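Local coordinates for protein fimbrial subunit type 1 (Actinomyces oris, PDB 3UXF) that forms the shaft of a surface fimbria as its major pilin subunit, anchored to the peptidoglycan of the bacterial cell wall, at residues A[74-85]-A[110-121]; A[439-448]-A[461-469]. All coordinates share one frame; numbering follows the deposited sequence.

Contact 1 (A[74-85]-A[110-121]); sequences VSDVEFTITKLN and LKSTTVQKITTG
Thr120 OG1 is held between two backbone groups of the loop 74-77: it donates to Val74 O at 2.8 Å, on a lone pair in the carbonyl plane, and accepts from Val77 N in a nearly straight bond (N-H...O 167°). A chi1 of 61° brings this hydroxyl between its own backbone N and carbonyl carbon and turns it into the loop, while CG2 reaches the edge of the Phe79 ring. The backbone of Thr120 adds its own bonds, N to Val77 O and O from Asp76 N, so one residue ties the loop down by main chain and side chain alike.

At the other end a serine hydroxyl joins the two segments differently. Lys83 O accepts twice, from Ser112 N and from Ser112 OG at 2.8 Å, the hydroxyl standing above the carbonyl plane. The same OG receives Thr114 N in an ST turn, at the corner where a beta bulge shifts the register by two between Thr82 and Leu84.

Between these ends, strands 78-84 and 114-119 run antiparallel in the N-terminal pilin domain, with 114-119 at the margin of a four-stranded sheet and 136-144 on the other side of 78-84. Phe79, Ile81 and Ile118 face strand 125-128 of the other sheet, in the manner of a beta sandwich.

On the reverse face, Thr80 OG1 lies beside Lys117 CG (3.4 Å) and is hydrogen-bonded to Thr143. Thr80 CG2 presses on Val115 CG1 at 3.4 Å, tighter than usual carbon contact. Glu78 extends past Thr119 to Lys117, but OE2 and NZ form only a long salt bridge of 4.0 Å; a water that donates to OE2 and accepts only weakly from NZ links the two groups. Glu78 OE1 bonds to Thr143.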
loop_
_atom_site.group_PDB
_atom_site.type_symbol
_atom_site.label_atom_id
_atom_site.label_comp_id
_atom_site.label_asym_id
_atom_site.label_seq_id
_atom_site.Cartn_x
_atom_site.Cartn_y
_atom_site.Cartn_z
ATOM N N VAL A 74 -11.272 -6.119 -14.323
ATOM C CA VAL A 74 -10.954 -4.712 -14.512
ATOM C C VAL A 74 -11.597 -4.186 -15.783
ATOM O O VAL A 74 -11.328 -4.719 -16.868
ATOM C CB VAL A 74 -9.448 -4.506 -14.606
ATOM C CG1 VAL A 74 -9.089 -3.021 -14.701
ATOM C CG2 VAL A 74 -8.766 -5.191 -13.413
ATOM N N SER A 75 -12.436 -3.158 -15.659
ATOM C CA SER A 75 -13.126 -2.579 -16.812
ATOM C C SER A 75 -12.312 -1.480 -17.445
ATOM O O SER A 75 -11.377 -0.964 -16.847
ATOM C CB SER A 75 -14.488 -2.011 -16.390
ATOM O OG SER A 75 -14.311 -0.843 -15.603
ATOM N N ASP A 76 -12.671 -1.122 -18.681
ATOM C CA ASP A 76 -12.097 0.012 -19.369
ATOM C C ASP A 76 -10.625 -0.126 -19.729
ATOM O O ASP A 76 -9.920 0.871 -19.843
ATOM C CB ASP A 76 -12.340 1.331 -18.593
ATOM C CG ASP A 76 -12.412 2.519 -19.510
ATOM O OD1 ASP A 76 -12.874 2.344 -20.669
ATOM O OD2 ASP A 76 -11.967 3.619 -19.112
ATOM N N VAL A 77 -10.190 -1.355 -19.996
ATOM C CA VAL A 77 -8.834 -1.599 -20.438
ATOM C C VAL A 77 -8.898 -1.987 -21.914
ATOM O O VAL A 77 -9.676 -2.848 -22.263
ATOM C CB VAL A 77 -8.215 -2.752 -19.655
ATOM C CG1 VAL A 77 -6.858 -3.078 -20.196
ATOM C CG2 VAL A 77 -8.108 -2.360 -18.161
ATOM N N GLU A 78 -8.095 -1.345 -22.741
ATOM C CA GLU A 78 -8.108 -1.676 -24.178
ATOM C C GLU A 78 -7.000 -2.666 -24.505
ATOM O O GLU A 78 -5.846 -2.456 -24.116
ATOM C CB GLU A 78 -7.889 -0.412 -24.993
ATOM C CG GLU A 78 -7.941 -0.665 -26.472
ATOM C CD GLU A 78 -7.501 0.558 -27.252
ATOM O OE1 GLU A 78 -6.285 0.760 -27.455
ATOM O OE2 GLU A 78 -8.395 1.344 -27.641
ATOM N N PHE A 79 -7.335 -3.733 -25.238
ATOM C CA PHE A 79 -6.348 -4.647 -25.805
ATOM C C PHE A 79 -6.346 -4.519 -27.300
ATOM O O PHE A 79 -7.400 -4.361 -27.900
ATOM C CB PHE A 79 -6.645 -6.099 -25.416
ATOM C CG PHE A 79 -6.243 -6.407 -24.003
ATOM C CD1 PHE A 79 -4.967 -6.823 -23.737
ATOM C CD2 PHE A 79 -7.136 -6.244 -22.959
ATOM C CE1 PHE A 79 -4.550 -7.088 -22.415
ATOM C CE2 PHE A 79 -6.723 -6.487 -21.644
ATOM C CZ PHE A 79 -5.439 -6.954 -21.393
ATOM N N THR A 80 -5.157 -4.547 -27.867
ATOM C CA THR A 80 -4.992 -4.591 -29.310
ATOM C C THR A 80 -4.379 -5.940 -29.678
ATOM O O THR A 80 -3.441 -6.397 -29.038
ATOM C CB THR A 80 -4.079 -3.480 -29.771
ATOM O OG1 THR A 80 -4.725 -2.233 -29.522
ATOM C CG2 THR A 80 -3.797 -3.616 -31.269
ATOM N N ILE A 81 -4.901 -6.579 -30.719
ATOM C CA ILE A 81 -4.234 -7.753 -31.253
ATOM C C ILE A 81 -3.676 -7.430 -32.632
ATOM O O ILE A 81 -4.342 -6.757 -33.432
ATOM C CB ILE A 81 -5.164 -8.991 -31.270
ATOM C CG1 ILE A 81 -6.373 -8.790 -32.195
ATOM C CG2 ILE A 81 -5.654 -9.271 -29.860
ATOM C CD1 ILE A 81 -7.230 -10.065 -32.360
ATOM N N THR A 82 -2.465 -7.903 -32.916
ATOM C CA THR A 82 -1.884 -7.681 -34.238
ATOM C C THR A 82 -1.522 -9.028 -34.855
ATOM O O THR A 82 -0.784 -9.802 -34.242
ATOM C CB THR A 82 -0.622 -6.829 -34.141
ATOM O OG1 THR A 82 -0.960 -5.580 -33.524
ATOM C CG2 THR A 82 -0.037 -6.588 -35.533
ATOM N N LYS A 83 -2.052 -9.348 -36.047
ATOM C CA LYS A 83 -1.717 -10.626 -36.673
ATOM C C LYS A 83 -0.257 -10.684 -37.111
ATOM O O LYS A 83 0.272 -9.698 -37.629
ATOM C CB LYS A 83 -2.622 -10.912 -37.890
ATOM C CG LYS A 83 -2.529 -12.359 -38.388
ATOM C CD LYS A 83 -3.603 -12.628 -39.476
ATOM C CE LYS A 83 -3.085 -13.466 -40.641
ATOM N NZ LYS A 83 -2.546 -14.796 -40.332
ATOM N N LEU A 84 0.395 -11.810 -36.853
ATOM C CA LEU A 84 1.805 -11.956 -37.211
ATOM C C LEU A 84 1.890 -12.595 -38.573
ATOM O O LEU A 84 0.968 -13.312 -39.010
ATOM C CB LEU A 84 2.554 -12.794 -36.187
ATOM C CG LEU A 84 2.486 -12.251 -34.748
ATOM C CD1 LEU A 84 3.405 -13.057 -33.846
ATOM C CD2 LEU A 84 2.827 -10.746 -34.681
ATOM N N ASN A 85 3.004 -12.337 -39.255
ATOM C CA ASN A 85 3.188 -12.873 -40.600
ATOM C C ASN A 85 3.771 -14.278 -40.537
ATOM O O ASN A 85 4.920 -14.532 -40.931
ATOM C CB ASN A 85 4.110 -11.946 -41.379
ATOM C CG ASN A 85 3.418 -10.656 -41.793
ATOM O OD1 ASN A 85 4.022 -9.578 -41.791
ATOM N ND2 ASN A 85 2.140 -10.764 -42.152
ATOM N N LEU A 110 7.533 -9.602 -36.682
ATOM C CA LEU A 110 6.613 -10.304 -37.599
ATOM C C LEU A 110 5.243 -9.639 -37.734
ATOM O O LEU A 110 4.349 -10.171 -38.405
ATOM C CB LEU A 110 6.432 -11.753 -37.144
ATOM C CG LEU A 110 7.638 -12.672 -37.243
ATOM C CD1 LEU A 110 7.402 -13.870 -36.352
ATOM C CD2 LEU A 110 7.902 -13.089 -38.673
ATOM N N LYS A 111 5.069 -8.460 -37.136
ATOM C CA LYS A 111 3.759 -7.812 -37.148
ATOM C C LYS A 111 3.297 -7.439 -38.525
ATOM O O LYS A 111 4.066 -6.841 -39.282
ATOM C CB LYS A 111 3.737 -6.555 -36.266
ATOM C CG LYS A 111 3.695 -6.860 -34.782
ATOM C CD LYS A 111 3.480 -5.604 -33.941
ATOM C CE LYS A 111 4.778 -4.844 -33.745
ATOM N NZ LYS A 111 4.529 -3.614 -32.921
ATOM N N SER A 112 2.038 -7.760 -38.831
ATOM C CA SER A 112 1.380 -7.303 -40.057
ATOM C C SER A 112 0.681 -5.989 -39.751
ATOM O O SER A 112 0.749 -5.502 -38.629
ATOM C CB SER A 112 0.344 -8.332 -40.542
ATOM O OG SER A 112 -0.836 -8.301 -39.748
ATOM N N THR A 113 -0.034 -5.455 -40.740
ATOM C CA THR A 113 -0.878 -4.298 -40.530
ATOM C C THR A 113 -2.313 -4.684 -40.156
ATOM O O THR A 113 -3.177 -3.818 -40.045
ATOM C CB THR A 113 -0.929 -3.409 -41.785
ATOM O OG1 THR A 113 -1.340 -4.200 -42.901
ATOM C CG2 THR A 113 0.439 -2.838 -42.054
ATOM N N THR A 114 -2.562 -5.978 -39.949
ATOM C CA THR A 114 -3.885 -6.434 -39.554
ATOM C C THR A 114 -4.057 -6.321 -38.038
ATOM O O THR A 114 -3.426 -7.066 -37.287
ATOM C CB THR A 114 -4.091 -7.885 -39.985
ATOM O OG1 THR A 114 -4.036 -7.941 -41.422
ATOM C CG2 THR A 114 -5.433 -8.418 -39.526
ATOM N N VAL A 115 -4.892 -5.380 -37.616
ATOM C CA VAL A 115 -5.027 -5.004 -36.197
ATOM C C VAL A 115 -6.505 -4.929 -35.771
ATOM O O VAL A 115 -7.346 -4.513 -36.555
ATOM C CB VAL A 115 -4.389 -3.605 -35.998
ATOM C CG1 VAL A 115 -4.497 -3.157 -34.571
ATOM C CG2 VAL A 115 -2.942 -3.625 -36.434
ATOM N N GLN A 116 -6.832 -5.353 -34.546
ATOM C CA GLN A 116 -8.162 -5.184 -33.997
ATOM C C GLN A 116 -8.020 -4.772 -32.543
ATOM O O GLN A 116 -7.020 -5.121 -31.907
ATOM C CB GLN A 116 -8.940 -6.502 -34.046
ATOM C CG GLN A 116 -9.450 -6.850 -35.458
ATOM C CD GLN A 116 -10.466 -5.837 -35.977
ATOM O OE1 GLN A 116 -11.301 -5.297 -35.228
ATOM N NE2 GLN A 116 -10.403 -5.586 -37.266
ATOM N N LYS A 117 -9.009 -4.044 -32.033
ATOM C CA LYS A 117 -9.002 -3.590 -30.647
ATOM C C LYS A 117 -10.342 -3.827 -29.967
ATOM O O LYS A 117 -11.387 -3.833 -30.611
ATOM C CB LYS A 117 -8.683 -2.096 -30.559
ATOM C CG LYS A 117 -7.532 -1.623 -31.413
ATOM C CD LYS A 117 -7.412 -0.107 -31.342
ATOM C CE LYS A 117 -8.451 0.575 -32.220
ATOM N NZ LYS A 117 -9.541 1.213 -31.433
ATOM N N ILE A 118 -10.291 -4.000 -28.653
ATOM C CA ILE A 118 -11.482 -4.169 -27.833
ATOM C C ILE A 118 -11.204 -3.617 -26.441
ATOM O O ILE A 118 -10.090 -3.724 -25.939
ATOM C CB ILE A 118 -11.876 -5.641 -27.691
ATOM C CG1 ILE A 118 -12.618 -6.120 -28.934
ATOM C CG2 ILE A 118 -12.752 -5.836 -26.467
ATOM C CD1 ILE A 118 -13.779 -7.026 -28.624
ATOM N N THR A 119 -12.221 -3.027 -25.821
ATOM C CA THR A 119 -12.084 -2.492 -24.472
ATOM C C THR A 119 -12.932 -3.322 -23.520
ATOM O O THR A 119 -14.066 -3.668 -23.840
ATOM C CB THR A 119 -12.503 -1.019 -24.399
ATOM O OG1 THR A 119 -11.637 -0.235 -25.226
ATOM C CG2 THR A 119 -12.416 -0.515 -22.970
ATOM N N THR A 120 -12.386 -3.655 -22.355
ATOM C CA THR A 120 -13.106 -4.512 -21.440
ATOM C C THR A 120 -14.261 -3.758 -20.785
ATOM O O THR A 120 -14.212 -2.531 -20.591
ATOM C CB THR A 120 -12.196 -5.022 -20.305
ATOM O OG1 THR A 120 -11.710 -3.894 -19.550
ATOM C CG2 THR A 120 -11.003 -5.808 -20.856
ATOM N N GLY A 121 -15.282 -4.524 -20.442
ATOM C CA GLY A 121 -16.411 -4.015 -19.696
ATOM C C GLY A 121 -16.303 -4.483 -18.256
ATOM O O GLY A 121 -15.219 -4.839 -17.789
HETATM O O HOH W 1 -10.778 1.374 -28.531
#

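Contact 2 (A[439-448]-A[461-469]); sequences LTDEDYYCLV and DPLPFRVLA. With CA (calcium ion), chain B.
Tyr445 CB sits over one face of the Phe465 ring, 3.8 Å from its centroid in a CH-pi contact, and Leu447 CG meets Phe465 CE1 at 3.6 Å. The rarer chi1 of 71° places the phenyl group between its own backbone N and carbonyl carbon and swings it back over strand 444-448. The two aromatic rings are oblique, with planes at 40°, and Tyr445 OH reaches Arg426 O. Val356 of strand 344-362 packs against Phe465 as well.

On the opposite face of the sheet, Cys446 SG touches Pro464 CG (3.8 Å) and is joined in a disulfide to Cys382. Backbone bonds pair Tyr445 with Phe465 and Leu447 with Leu463.

Farther out, the extended chain of Arg466 lays its guanidinium flat on the Tyr444 ring, centres 4.0 Å apart and planes at 17°, a stacked cation-pi pair. Leu439 covers the opposite face. At the guanidinium edge NE donates to Asp443 O at 2.9 Å, close to the guanidinium plane, whereas the bond from NH2 to Thr440 O is weak; together they fix the rotation of the group beside the type I turn 440-443.

At the other end Asp461 binds calcium through OD1 and OD2, with three waters and Ser387 O completing the shell. The antiparallel hairpin 444-451/463-465 is part of the pilin's prealbumin-like domain, with an internal disulfide between neighbouring strands.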
loop_
_atom_site.group_PDB
_atom_site.type_symbol
_atom_site.label_atom_id
_atom_site.label_comp_id
_atom_site.label_asym_id
_atom_site.label_seq_id
_atom_site.Cartn_x
_atom_site.Cartn_y
_atom_site.Cartn_z
ATOM N N LEU A 439 -5.442 -10.044 21.353
ATOM C CA LEU A 439 -4.782 -9.221 22.348
ATOM C C LEU A 439 -4.332 -10.060 23.508
ATOM O O LEU A 439 -4.949 -11.073 23.853
ATOM C CB LEU A 439 -5.770 -8.225 22.904
ATOM C CG LEU A 439 -5.981 -6.857 22.239
ATOM C CD1 LEU A 439 -5.261 -6.533 20.935
ATOM C CD2 LEU A 439 -7.380 -6.212 22.439
ATOM N N THR A 440 -3.246 -9.631 24.133
ATOM C CA THR A 440 -2.729 -10.312 25.294
ATOM C C THR A 440 -2.605 -9.339 26.454
ATOM O O THR A 440 -2.892 -8.145 26.315
ATOM C CB THR A 440 -1.350 -10.855 25.041
ATOM O OG1 THR A 440 -0.390 -9.789 25.032
ATOM C CG2 THR A 440 -1.283 -11.581 23.678
ATOM N N ASP A 441 -2.142 -9.857 27.568
ATOM C CA ASP A 441 -1.969 -8.980 28.732
ATOM C C ASP A 441 -0.861 -7.957 28.487
ATOM O O ASP A 441 -0.718 -7.033 29.292
ATOM C CB ASP A 441 -1.645 -9.791 29.988
ATOM C CG ASP A 441 -2.846 -10.450 30.568
ATOM O OD1 ASP A 441 -3.981 -9.954 30.341
ATOM O OD2 ASP A 441 -2.635 -11.477 31.251
ATOM N N GLU A 442 -0.082 -8.107 27.413
ATOM C CA GLU A 442 0.934 -7.104 27.117
ATOM C C GLU A 442 0.331 -5.863 26.438
ATOM O O GLU A 442 0.979 -4.811 26.363
ATOM C CB GLU A 442 2.053 -7.667 26.264
ATOM C CG GLU A 442 2.870 -8.707 27.023
ATOM C CD GLU A 442 4.051 -9.199 26.235
ATOM O OE1 GLU A 442 3.999 -9.173 24.983
ATOM O OE2 GLU A 442 5.036 -9.618 26.879
ATOM N N ASP A 443 -0.907 -5.969 25.971
ATOM C CA ASP A 443 -1.517 -4.917 25.124
ATOM C C ASP A 443 -2.348 -3.953 25.969
ATOM O O ASP A 443 -3.550 -3.801 25.780
ATOM C CB ASP A 443 -2.379 -5.555 24.045
ATOM C CG ASP A 443 -1.558 -6.367 23.068
ATOM O OD1 ASP A 443 -0.527 -5.871 22.569
ATOM O OD2 ASP A 443 -1.916 -7.535 22.811
ATOM N N TYR A 444 -1.675 -3.285 26.908
ATOM C CA TYR A 444 -2.329 -2.341 27.812
ATOM C C TYR A 444 -1.555 -1.036 27.936
ATOM O O TYR A 444 -0.329 -0.994 27.754
ATOM C CB TYR A 444 -2.465 -2.946 29.202
ATOM C CG TYR A 444 -3.662 -3.832 29.368
ATOM C CD1 TYR A 444 -4.892 -3.296 29.676
ATOM C CD2 TYR A 444 -3.540 -5.217 29.278
ATOM C CE1 TYR A 444 -5.986 -4.090 29.843
ATOM C CE2 TYR A 444 -4.654 -6.031 29.450
ATOM C CZ TYR A 444 -5.858 -5.451 29.753
ATOM O OH TYR A 444 -6.983 -6.242 29.945
ATOM N N TYR A 445 -2.285 0.014 28.287
ATOM C CA TYR A 445 -1.671 1.165 28.935
ATOM C C TYR A 445 -1.963 1.080 30.436
ATOM O O TYR A 445 -2.853 0.337 30.847
ATOM C CB TYR A 445 -2.317 2.445 28.401
ATOM C CG TYR A 445 -2.008 2.678 26.951
ATOM C CD1 TYR A 445 -0.687 2.793 26.521
ATOM C CD2 TYR A 445 -3.019 2.805 26.009
ATOM C CE1 TYR A 445 -0.388 3.009 25.159
ATOM C CE2 TYR A 445 -2.743 3.023 24.640
ATOM C CZ TYR A 445 -1.413 3.131 24.230
ATOM O OH TYR A 445 -1.118 3.314 22.887
ATOM N N CYS A 446 -1.242 1.858 31.246
ATOM C CA CYS A 446 -1.474 1.926 32.693
ATOM C C CYS A 446 -1.475 3.377 33.097
ATOM O O CYS A 446 -0.576 4.120 32.695
ATOM C CB CYS A 446 -0.312 1.225 33.466
ATOM S SG CYS A 446 -0.658 -0.581 33.622
ATOM N N LEU A 447 -2.450 3.783 33.899
ATOM C CA LEU A 447 -2.317 5.059 34.633
ATOM C C LEU A 447 -1.510 4.810 35.882
ATOM O O LEU A 447 -1.681 3.791 36.529
ATOM C CB LEU A 447 -3.684 5.563 35.056
ATOM C CG LEU A 447 -4.661 5.898 33.945
ATOM C CD1 LEU A 447 -5.995 6.242 34.549
ATOM C CD2 LEU A 447 -4.114 7.030 33.085
ATOM N N VAL A 448 -0.611 5.727 36.226
ATOM C CA VAL A 448 -0.020 5.714 37.560
ATOM C C VAL A 448 -0.420 7.015 38.215
ATOM O O VAL A 448 -0.158 8.098 37.700
ATOM C CB VAL A 448 1.509 5.597 37.489
ATOM C CG1 VAL A 448 2.134 5.831 38.871
ATOM C CG2 VAL A 448 1.903 4.207 36.922
ATOM N N ASP A 461 -1.493 0.152 43.078
ATOM C CA ASP A 461 -1.029 -0.398 41.817
ATOM C C ASP A 461 -1.236 0.594 40.676
ATOM O O ASP A 461 -2.057 1.501 40.786
ATOM C CB ASP A 461 -1.896 -1.616 41.482
ATOM C CG ASP A 461 -1.541 -2.834 42.306
ATOM O OD1 ASP A 461 -0.346 -3.093 42.554
ATOM O OD2 ASP A 461 -2.487 -3.535 42.708
ATOM N N PRO A 462 -0.536 0.379 39.550
ATOM C CA PRO A 462 -0.937 1.038 38.296
ATOM C C PRO A 462 -2.306 0.534 37.889
ATOM O O PRO A 462 -2.742 -0.546 38.341
ATOM C CB PRO A 462 0.089 0.550 37.269
ATOM C CG PRO A 462 1.199 -0.100 38.045
ATOM C CD PRO A 462 0.511 -0.624 39.324
ATOM N N LEU A 463 -2.976 1.301 37.026
ATOM C CA LEU A 463 -4.347 0.992 36.641
ATOM C C LEU A 463 -4.424 0.762 35.139
ATOM O O LEU A 463 -4.377 1.713 34.353
ATOM C CB LEU A 463 -5.215 2.195 36.995
ATOM C CG LEU A 463 -5.091 2.628 38.456
ATOM C CD1 LEU A 463 -5.911 3.902 38.679
ATOM C CD2 LEU A 463 -5.533 1.515 39.382
ATOM N N PRO A 464 -4.548 -0.498 34.712
ATOM C CA PRO A 464 -4.527 -0.813 33.277
ATOM C C PRO A 464 -5.794 -0.360 32.609
ATOM O O PRO A 464 -6.873 -0.403 33.217
ATOM C CB PRO A 464 -4.412 -2.332 33.246
ATOM C CG PRO A 464 -3.743 -2.660 34.555
ATOM C CD PRO A 464 -4.365 -1.696 35.536
ATOM N N PHE A 465 -5.658 0.028 31.349
ATOM C CA PHE A 465 -6.799 0.358 30.492
ATOM C C PHE A 465 -6.388 0.229 29.050
ATOM O O PHE A 465 -5.198 0.151 28.739
ATOM C CB PHE A 465 -7.321 1.784 30.775
ATOM C CG PHE A 465 -6.388 2.874 30.302
ATOM C CD1 PHE A 465 -5.340 3.280 31.114
ATOM C CD2 PHE A 465 -6.573 3.513 29.065
ATOM C CE1 PHE A 465 -4.438 4.269 30.720
ATOM C CE2 PHE A 465 -5.673 4.519 28.672
ATOM C CZ PHE A 465 -4.620 4.899 29.486
ATOM N N ARG A 466 -7.376 0.169 28.162
ATOM C CA ARG A 466 -7.123 0.086 26.731
ATOM C C ARG A 466 -7.849 1.197 26.007
ATOM O O ARG A 466 -8.950 1.609 26.411
ATOM C CB ARG A 466 -7.586 -1.259 26.180
ATOM C CG ARG A 466 -6.644 -2.389 26.535
ATOM C CD ARG A 466 -7.213 -3.718 26.029
ATOM N NE ARG A 466 -6.232 -4.775 26.177
ATOM C CZ ARG A 466 -6.539 -6.072 26.240
ATOM N NH1 ARG A 466 -7.814 -6.470 26.193
ATOM N NH2 ARG A 466 -5.563 -6.974 26.370
ATOM N N VAL A 467 -7.226 1.672 24.929
ATOM C CA VAL A 467 -7.890 2.515 23.952
ATOM C C VAL A 467 -8.129 1.611 22.773
ATOM O O VAL A 467 -7.199 1.054 22.211
ATOM C CB VAL A 467 -6.995 3.742 23.573
ATOM C CG1 VAL A 467 -7.601 4.503 22.390
ATOM C CG2 VAL A 467 -6.854 4.677 24.779
ATOM N N LEU A 468 -9.408 1.404 22.443
ATOM C CA LEU A 468 -9.763 0.537 21.331
ATOM C C LEU A 468 -10.050 1.290 20.052
ATOM O O LEU A 468 -10.630 2.373 20.071
ATOM C CB LEU A 468 -10.985 -0.290 21.719
ATOM C CG LEU A 468 -10.759 -1.180 22.954
ATOM C CD1 LEU A 468 -12.051 -1.936 23.212
ATOM C CD2 LEU A 468 -9.567 -2.137 22.775
ATOM N N ALA A 469 -9.630 0.717 18.937
ATOM C CA ALA A 469 -9.835 1.310 17.622
ATOM C C ALA A 469 -11.291 1.669 17.395
ATOM O O ALA A 469 -11.589 2.690 16.765
ATOM C CB ALA A 469 -9.382 0.333 16.540
HETATM CA CA CA B . -0.958 -5.266 43.591
HETATM O O HOH W 2 -6.133 -10.204 26.309
HETATM O O HOH W 3 -0.731 -7.264 44.908
HETATM O O HOH W 4 1.445 -4.974 44.167
HETATM O O HOH W 5 -2.990 -6.518 42.940
#

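Overall arrangement
Contact 1 and contact 2 lie in series along the chain, in different domains and on opposite sides of its centre. Their centres are 60 Å apart and their nearest atoms about 30 Å, so neither touches the other. Both rest on antiparallel backbone hydrogen bonds, but the side chains added to them differ: hydroxyls bonded to main-chain groups secure the ends of 74-85/110-121, whereas an arginine-tyrosine stack, a disulfide and a metal ligand accompany 439-448/461-469. Asp461, at the start of segment 461-469, binds a calcium ion directly, while the side chain of Lys83 in contact 1 remains about 10 Å from one. The pair illustrates how separate beta domains of an elongated pilin each carry their own antiparallel pairing and side-chain contacts.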